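Local structure of fucoxanthin chlorophyll a/c-binding protein Lhcq11 (6L4U) at residues Y[167-172]-Y[176-181]; Y[228-231]-Y[237-240]. The protein probably harvests light as a fucoxanthin chlorophyll a/c antenna protein, binding chlorophylls a and c together with carotenoids within a larger multi-chain assembly. All coordinates share one frame; numbering follows the deposited sequence.

Contact 1: residues Y[167-172]-Y[176-181]; sequences LFHTRR and GHYLRG. With KC1 (Chlorophyll c1), chain B.
Thr170 and His177 bring their CA atoms to 4.7 Å where the chain, leaving the end of helix 148-171, doubles back beside it. That helix is one of the three long helices of the light-harvesting (chlorophyll a/b-binding) fold, and the returning loop completes an aromatic cluster of His169, His177 and Tyr178, of which His177 packs on a chlorophyll c1 while Tyr178 borders a second one. One hydrogen bond ties the two segments: His177 ND1 donates to Thr170 OG1 over 3.1 Å, with the hydroxyl oxygen lying 35° out of the imidazole plane, so the approach is tilted. The same OG1 is also hydrogen-bonded to Glu166 O, one turn earlier in the helix. With CG2 of Thr170 anti to the backbone N, that methyl faces the pigment side chain, 3.7 Å from KC1 CBA.

The rings pack by T-shaped contacts. CG of Tyr178 lies between its backbone N and carbonyl carbon (chi1 42°), and from there the CD2–CE2 edge reaches the face of His169, planes at 83°, with Tyr178 CD2 3.3 Å above the centre of that imidazole. His169 in turn directs its edge at the face of His177, a longer pair with centroids 5.6 Å apart. His97 of helix 89-115 joins the cluster, and Lys186 NZ is hydrogen-bonded to His169 ND1.

The His177 imidazole is sandwiched, Tyr178 CE2 over one face and KC1 CAA over the other, both offset toward the rim. His177 NE2 stays 5.1 Å from the magnesium atom KC1 MG, too far to be a ligand. Arg180 reaches the pigment carboxyl group: Arg180 NE lies 2.8 Å from KC1 O2A, while its NH1 hydrogen-bonds Leu179 O and forms a salt bridge with Glu90 OE1.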
loop_
_atom_site.group_PDB
_atom_site.type_symbol
_atom_site.label_atom_id
_atom_site.label_comp_id
_atom_site.label_asym_id
_atom_site.label_seq_id
_atom_site.Cartn_x
_atom_site.Cartn_y
_atom_site.Cartn_z
ATOM N N LEU Y 167 -65.874 1.932 -1.912
ATOM C CA LEU Y 167 -65.803 1.586 -0.497
ATOM C C LEU Y 167 -67.133 1.035 0.005
ATOM O O LEU Y 167 -67.171 -0.024 0.639
ATOM C CB LEU Y 167 -65.376 2.807 0.322
ATOM C CG LEU Y 167 -64.899 2.560 1.755
ATOM C CD1 LEU Y 167 -63.707 3.439 2.072
ATOM C CD2 LEU Y 167 -66.008 2.816 2.759
ATOM N N PHE Y 168 -68.235 1.741 -0.266
ATOM C CA PHE Y 168 -69.544 1.244 0.143
ATOM C C PHE Y 168 -69.994 0.074 -0.719
ATOM O O PHE Y 168 -70.894 -0.667 -0.312
ATOM C CB PHE Y 168 -70.600 2.350 0.087
ATOM C CG PHE Y 168 -70.303 3.535 0.961
ATOM C CD1 PHE Y 168 -69.584 3.398 2.134
ATOM C CD2 PHE Y 168 -70.762 4.796 0.611
ATOM C CE1 PHE Y 168 -69.318 4.493 2.922
ATOM C CE2 PHE Y 168 -70.488 5.894 1.406
ATOM C CZ PHE Y 168 -69.771 5.735 2.564
ATOM N N HIS Y 169 -69.397 -0.089 -1.901
ATOM C CA HIS Y 169 -69.577 -1.314 -2.672
ATOM C C HIS Y 169 -69.018 -2.519 -1.929
ATOM O O HIS Y 169 -69.533 -3.631 -2.061
ATOM C CB HIS Y 169 -68.899 -1.180 -4.035
ATOM C CG HIS Y 169 -69.821 -0.763 -5.137
ATOM N ND1 HIS Y 169 -70.847 -1.562 -5.588
ATOM C CD2 HIS Y 169 -69.868 0.365 -5.883
ATOM C CE1 HIS Y 169 -71.487 -0.944 -6.564
ATOM N NE2 HIS Y 169 -70.915 0.229 -6.760
ATOM N N THR Y 170 -67.963 -2.317 -1.141
ATOM C CA THR Y 170 -67.259 -3.444 -0.542
ATOM C C THR Y 170 -67.808 -3.803 0.833
ATOM O O THR Y 170 -68.081 -4.976 1.106
ATOM C CB THR Y 170 -65.771 -3.127 -0.448
ATOM O OG1 THR Y 170 -65.345 -2.526 -1.676
ATOM C CG2 THR Y 170 -64.974 -4.395 -0.211
ATOM N N ARG Y 171 -67.971 -2.815 1.711
ATOM C CA ARG Y 171 -68.292 -3.094 3.105
ATOM C C ARG Y 171 -69.784 -3.065 3.400
ATOM O O ARG Y 171 -70.245 -3.794 4.286
ATOM C CB ARG Y 171 -67.584 -2.090 4.017
ATOM C CG ARG Y 171 -66.076 -2.214 4.013
ATOM C CD ARG Y 171 -65.434 -1.366 5.095
ATOM N NE ARG Y 171 -63.994 -1.588 5.133
ATOM C CZ ARG Y 171 -63.108 -0.808 4.528
ATOM N NH1 ARG Y 171 -61.818 -1.090 4.600
ATOM N NH2 ARG Y 171 -63.510 0.256 3.851
ATOM N N ARG Y 172 -70.552 -2.246 2.684
ATOM C CA ARG Y 172 -71.963 -2.040 2.983
ATOM C C ARG Y 172 -72.880 -2.729 1.979
ATOM O O ARG Y 172 -73.977 -2.234 1.704
ATOM C CB ARG Y 172 -72.267 -0.545 3.046
ATOM C CG ARG Y 172 -71.571 0.170 4.186
ATOM C CD ARG Y 172 -71.931 1.638 4.197
ATOM N NE ARG Y 172 -71.641 2.266 5.481
ATOM C CZ ARG Y 172 -71.868 3.547 5.747
ATOM N NH1 ARG Y 172 -72.385 4.336 4.817
ATOM N NH2 ARG Y 172 -71.579 4.036 6.944
ATOM N N GLY Y 176 -71.142 -7.892 -1.868
ATOM C CA GLY Y 176 -69.761 -7.460 -1.948
ATOM C C GLY Y 176 -69.539 -6.528 -3.118
ATOM O O GLY Y 176 -70.485 -5.899 -3.601
ATOM N N HIS Y 177 -68.296 -6.427 -3.579
ATOM C CA HIS Y 177 -67.969 -5.575 -4.712
ATOM C C HIS Y 177 -68.578 -6.130 -5.995
ATOM O O HIS Y 177 -68.896 -7.317 -6.103
ATOM C CB HIS Y 177 -66.458 -5.463 -4.871
ATOM C CG HIS Y 177 -65.991 -4.148 -5.412
ATOM N ND1 HIS Y 177 -66.070 -2.977 -4.690
ATOM C CD2 HIS Y 177 -65.380 -3.831 -6.577
ATOM C CE1 HIS Y 177 -65.556 -1.989 -5.401
ATOM N NE2 HIS Y 177 -65.125 -2.481 -6.547
ATOM N N TYR Y 178 -68.727 -5.245 -6.982
ATOM C CA TYR Y 178 -69.303 -5.635 -8.262
ATOM C C TYR Y 178 -68.391 -6.561 -9.053
ATOM O O TYR Y 178 -68.875 -7.290 -9.923
ATOM C CB TYR Y 178 -69.642 -4.398 -9.096
ATOM C CG TYR Y 178 -68.608 -3.301 -9.062
ATOM C CD1 TYR Y 178 -67.550 -3.293 -9.960
ATOM C CD2 TYR Y 178 -68.703 -2.259 -8.147
ATOM C CE1 TYR Y 178 -66.605 -2.288 -9.934
ATOM C CE2 TYR Y 178 -67.766 -1.258 -8.111
ATOM C CZ TYR Y 178 -66.725 -1.273 -9.008
ATOM O OH TYR Y 178 -65.794 -0.270 -8.960
ATOM N N LEU Y 179 -67.092 -6.555 -8.771
ATOM C CA LEU Y 179 -66.184 -7.534 -9.343
ATOM C C LEU Y 179 -66.054 -8.783 -8.487
ATOM O O LEU Y 179 -65.334 -9.708 -8.876
ATOM C CB LEU Y 179 -64.800 -6.918 -9.552
ATOM C CG LEU Y 179 -64.733 -5.651 -10.398
ATOM C CD1 LEU Y 179 -63.288 -5.318 -10.679
ATOM C CD2 LEU Y 179 -65.508 -5.816 -11.693
ATOM N N ARG Y 180 -66.718 -8.827 -7.333
ATOM C CA ARG Y 180 -66.707 -10.003 -6.476
ATOM C C ARG Y 180 -68.087 -10.639 -6.360
ATOM O O ARG Y 180 -68.265 -11.798 -6.741
ATOM C CB ARG Y 180 -66.169 -9.629 -5.088
ATOM C CG ARG Y 180 -64.738 -9.117 -5.097
ATOM C CD ARG Y 180 -63.786 -10.174 -5.636
ATOM N NE ARG Y 180 -62.414 -9.689 -5.754
ATOM C CZ ARG Y 180 -61.860 -9.289 -6.892
ATOM N NH1 ARG Y 180 -62.559 -9.310 -8.017
ATOM N NH2 ARG Y 180 -60.603 -8.867 -6.906
ATOM N N GLY Y 181 -69.075 -9.912 -5.845
ATOM C CA GLY Y 181 -70.409 -10.468 -5.729
ATOM C C GLY Y 181 -71.548 -9.497 -5.961
ATOM O O GLY Y 181 -72.717 -9.879 -5.850
HETATM N NB KC1 B . -60.150 -0.833 -8.228
HETATM N ND KC1 B . -61.319 0.509 -4.582
HETATM C C1A KC1 B . -61.465 -2.695 -4.698
HETATM C C1B KC1 B . -60.342 -2.036 -8.765
HETATM C C1C KC1 B . -59.819 2.196 -7.848
HETATM C C1D KC1 B . -61.430 1.762 -3.894
HETATM C C2A KC1 B . -61.511 -4.217 -4.646
HETATM C C2B KC1 B . -60.099 -2.126 -10.228
HETATM C C2C KC1 B . -59.269 3.574 -7.747
HETATM C C2D KC1 B . -61.828 1.684 -2.471
HETATM C C3A KC1 B . -61.168 -4.585 -6.078
HETATM C C3B KC1 B . -59.758 -0.725 -10.550
HETATM C C3C KC1 B . -59.760 4.027 -6.436
HETATM C C3D KC1 B . -61.944 0.207 -2.325
HETATM C C4A KC1 B . -60.989 -3.219 -6.648
HETATM C C4B KC1 B . -59.809 -0.029 -9.236
HETATM C C4C KC1 B . -60.532 2.856 -5.957
HETATM C C4D KC1 B . -61.650 -0.362 -3.556
HETATM C CAA KC1 B . -62.836 -4.909 -4.346
HETATM C CAB KC1 B . -59.408 -0.143 -11.864
HETATM C CAC KC1 B . -59.544 5.353 -5.748
HETATM C CAD KC1 B . -62.270 -0.898 -1.391
HETATM C CBA KC1 B . -62.839 -5.659 -3.016
HETATM C CBB KC1 B . -58.180 0.280 -12.094
HETATM C CBC KC1 B . -58.228 5.229 -5.011
HETATM C CBD KC1 B . -62.118 -2.180 -2.099
HETATM C CED KC1 B . -60.117 -4.422 0.320
HETATM C CGA KC1 B . -62.005 -6.917 -3.038
HETATM C CGD KC1 B . -60.971 -2.886 -1.441
HETATM C CHA KC1 B . -61.738 -1.831 -3.494
HETATM C CHB KC1 B . -60.665 -3.198 -7.938
HETATM C CHC KC1 B . -59.533 1.405 -9.060
HETATM C CHD KC1 B . -61.166 2.995 -4.630
HETATM C CMA KC1 B . -59.832 -5.321 -6.142
HETATM C CMB KC1 B . -60.202 -3.306 -11.150
HETATM C CMC KC1 B . -58.413 4.339 -8.723
HETATM C CMD KC1 B . -62.070 2.669 -1.362
HETATM N NA KC1 B . -61.146 -2.177 -5.831
HETATM N NC KC1 B . -60.538 1.777 -6.785
HETATM O O1A KC1 B . -61.693 -7.456 -1.991
HETATM O O1D KC1 B . -59.827 -2.696 -1.818
HETATM O O2A KC1 B . -61.565 -7.512 -4.288
HETATM O O2D KC1 B . -61.215 -3.815 -0.353
HETATM O OBD KC1 B . -62.596 -0.782 -0.157
HETATM MG MG KC1 B . -60.594 -0.237 -6.328
#

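Contact 2: residues Y[228-231]-Y[237-240]; sequences LYCA and SVPL. With CLA (chlorophyll a), chain C.
Apolar contacts join Cys230 and Ala231 to Val238 and Pro239, and the branches of Val238 divide the work. Val238 CB rests 3.7 Å from Ala231 CA, while Val238 CG2 lies alongside Cys230 SG, also at 3.7 Å. The Ala231 methyl also touches the proline ring, where Ala231 CB meets Pro239 CD at 3.7 Å. These contacts fold the C-terminal tail back against the end of helix 208-230, the last of the three long helices of the light-harvesting fold, with Val238 and Ala231 as the pair of closest CA atoms.

Pigment contacts form the second group: Val238 also lines the chlorophyll a. With Val238 CG1 anti to the backbone N (chi1 164°), this methyl reaches 3.5 Å from CLA NA, and Cys230 SG sits 3.7 Å from CLA C3A. Cutting Val238 back to an alanine removes both methyls, which would probably strip Cys230 SG of its CG2 contact and open a gap beside the macrocycle where CG1 sat.

Backbone oxygens face the pigment too. Val238 O approaches the central magnesium, CLA MG, to 3.2 Å, longer than a usual magnesium–oxygen bond. Pro239 O lies 3.1 Å from CLA C3C.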
loop_
_atom_site.group_PDB
_atom_site.type_symbol
_atom_site.label_atom_id
_atom_site.label_comp_id
_atom_site.label_asym_id
_atom_site.label_seq_id
_atom_site.Cartn_x
_atom_site.Cartn_y
_atom_site.Cartn_z
ATOM N N LEU Y 228 -70.565 16.184 -29.625
ATOM C CA LEU Y 228 -70.341 17.566 -29.204
ATOM C C LEU Y 228 -68.876 17.901 -28.932
ATOM O O LEU Y 228 -68.570 19.074 -28.691
ATOM C CB LEU Y 228 -71.185 17.873 -27.967
ATOM C CG LEU Y 228 -72.661 18.134 -28.278
ATOM C CD1 LEU Y 228 -73.415 18.547 -27.033
ATOM C CD2 LEU Y 228 -72.815 19.187 -29.368
ATOM N N TYR Y 229 -67.973 16.924 -28.961
ATOM C CA TYR Y 229 -66.545 17.197 -29.002
ATOM C C TYR Y 229 -65.985 17.168 -30.415
ATOM O O TYR Y 229 -65.025 17.887 -30.707
ATOM C CB TYR Y 229 -65.779 16.190 -28.134
ATOM C CG TYR Y 229 -64.288 16.440 -28.076
ATOM C CD1 TYR Y 229 -63.768 17.489 -27.329
ATOM C CD2 TYR Y 229 -63.401 15.632 -28.780
ATOM C CE1 TYR Y 229 -62.403 17.726 -27.281
ATOM C CE2 TYR Y 229 -62.040 15.858 -28.739
ATOM C CZ TYR Y 229 -61.546 16.905 -27.988
ATOM O OH TYR Y 229 -60.189 17.129 -27.948
ATOM N N CYS Y 230 -66.568 16.364 -31.302
ATOM C CA CYS Y 230 -66.053 16.207 -32.655
ATOM C C CYS Y 230 -66.885 16.955 -33.690
ATOM O O CYS Y 230 -66.329 17.650 -34.544
ATOM C CB CYS Y 230 -65.973 14.716 -33.004
ATOM S SG CYS Y 230 -65.547 14.356 -34.718
ATOM N N ALA Y 231 -68.215 16.844 -33.628
ATOM C CA ALA Y 231 -69.058 17.513 -34.617
ATOM C C ALA Y 231 -69.127 19.015 -34.373
ATOM O O ALA Y 231 -69.522 19.776 -35.263
ATOM C CB ALA Y 231 -70.458 16.904 -34.617
ATOM N N SER Y 237 -67.538 19.616 -40.480
ATOM C CA SER Y 237 -68.635 19.013 -41.246
ATOM C C SER Y 237 -68.781 17.523 -40.934
ATOM O O SER Y 237 -68.780 16.669 -41.820
ATOM C CB SER Y 237 -68.416 19.239 -42.739
ATOM O OG SER Y 237 -67.291 18.513 -43.203
ATOM N N VAL Y 238 -68.906 17.217 -39.650
ATOM C CA VAL Y 238 -69.010 15.830 -39.196
ATOM C C VAL Y 238 -70.406 15.216 -39.362
ATOM O O VAL Y 238 -70.500 14.169 -40.024
ATOM C CB VAL Y 238 -68.500 15.705 -37.749
ATOM C CG1 VAL Y 238 -68.933 14.399 -37.121
ATOM C CG2 VAL Y 238 -67.018 15.867 -37.709
ATOM N N PRO Y 239 -71.542 15.765 -38.768
ATOM C CA PRO Y 239 -72.727 14.892 -38.652
ATOM C C PRO Y 239 -73.586 14.611 -39.905
ATOM O O PRO Y 239 -73.918 13.430 -40.031
ATOM C CB PRO Y 239 -73.540 15.532 -37.510
ATOM C CG PRO Y 239 -73.004 16.875 -37.291
ATOM C CD PRO Y 239 -71.748 17.060 -38.069
ATOM N N LEU Y 240 -74.015 15.513 -40.815
ATOM C CA LEU Y 240 -74.090 16.978 -40.751
ATOM C C LEU Y 240 -75.503 17.356 -40.236
ATOM O O LEU Y 240 -76.068 18.401 -40.575
ATOM C CB LEU Y 240 -73.747 17.604 -42.116
ATOM C CG LEU Y 240 -73.466 19.112 -42.256
ATOM C CD1 LEU Y 240 -72.342 19.538 -41.329
ATOM C CD2 LEU Y 240 -73.141 19.489 -43.693
HETATM MG MG CLA C . -69.317 11.288 -39.216
HETATM C CHA CLA C . -66.484 12.338 -40.900
HETATM C CHB CLA C . -67.504 11.209 -36.357
HETATM C CHC CLA C . -72.167 10.492 -37.604
HETATM C CHD CLA C . -71.252 11.868 -42.308
HETATM N NA CLA C . -67.360 11.740 -38.694
HETATM C C1A CLA C . -66.346 12.027 -39.430
HETATM C C2A CLA C . -65.000 12.049 -38.728
HETATM C C3A CLA C . -65.374 11.671 -37.310
HETATM C C4A CLA C . -66.850 11.531 -37.474
HETATM C CMA CLA C . -64.778 10.316 -36.951
HETATM C CAA CLA C . -64.403 13.445 -38.584
HETATM C CBA CLA C . -62.914 13.462 -38.902
HETATM C CGA CLA C . -62.092 13.482 -37.634
HETATM O O1A CLA C . -62.214 12.609 -36.790
HETATM O O2A CLA C . -61.127 14.545 -37.412
HETATM N NB CLA C . -69.754 10.856 -37.267
HETATM C C1B CLA C . -68.949 11.004 -36.213
HETATM C C2B CLA C . -69.617 10.985 -34.885
HETATM C C3B CLA C . -71.025 10.767 -35.275
HETATM C C4B CLA C . -70.980 10.705 -36.764
HETATM C CMB CLA C . -69.029 11.139 -33.508
HETATM C CAB CLA C . -72.216 10.654 -34.401
HETATM C CBB CLA C . -73.189 11.541 -34.483
HETATM N NC CLA C . -71.293 11.335 -39.809
HETATM C C1C CLA C . -72.239 10.738 -39.055
HETATM C C2C CLA C . -73.450 10.283 -39.782
HETATM C C3C CLA C . -73.167 10.685 -41.170
HETATM C C4C CLA C . -71.832 11.331 -41.057
HETATM C CMC CLA C . -74.663 9.578 -39.238
HETATM C CAC CLA C . -74.026 10.513 -42.400
HETATM C CBC CLA C . -73.672 9.156 -42.967
HETATM N ND CLA C . -69.064 11.966 -41.119
HETATM C C1D CLA C . -69.813 12.126 -42.333
HETATM C C2D CLA C . -69.032 12.538 -43.528
HETATM C C3D CLA C . -67.678 12.619 -42.917
HETATM C C4D CLA C . -67.796 12.297 -41.572
HETATM C CMD CLA C . -69.316 12.831 -44.977
HETATM C CAD CLA C . -66.253 12.933 -43.182
HETATM O OBD CLA C . -65.763 13.279 -44.318
HETATM C CBD CLA C . -65.485 12.755 -41.933
HETATM C CGD CLA C . -64.468 11.683 -42.188
HETATM O O1D CLA C . -64.618 10.552 -41.757
HETATM O O2D CLA C . -63.288 12.010 -42.978
HETATM C CED CLA C . -62.584 11.006 -43.702
#

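Overall arrangement
Contacts 1 and 2 follow each other along the chain, the first at the end of helix 148-171 and the second at the end of helix 208-230. They do not touch: their centres are 39 Å apart, their nearest atoms about 25 Å, and they lie on opposite sides of the chain's centre. Each is a place where the chain turns back on a long helix and lines a pigment, polar and aromatic at contact 1, almost wholly apolar at contact 2. The pigment gripped at contact 1 is a chlorophyll c1, with other chlorophylls at its margin; at contact 2 it is a chlorophyll a. The magnesium atoms KC1 MG and CLA MG stand 35.9 Å apart, so these are separate pigment sites.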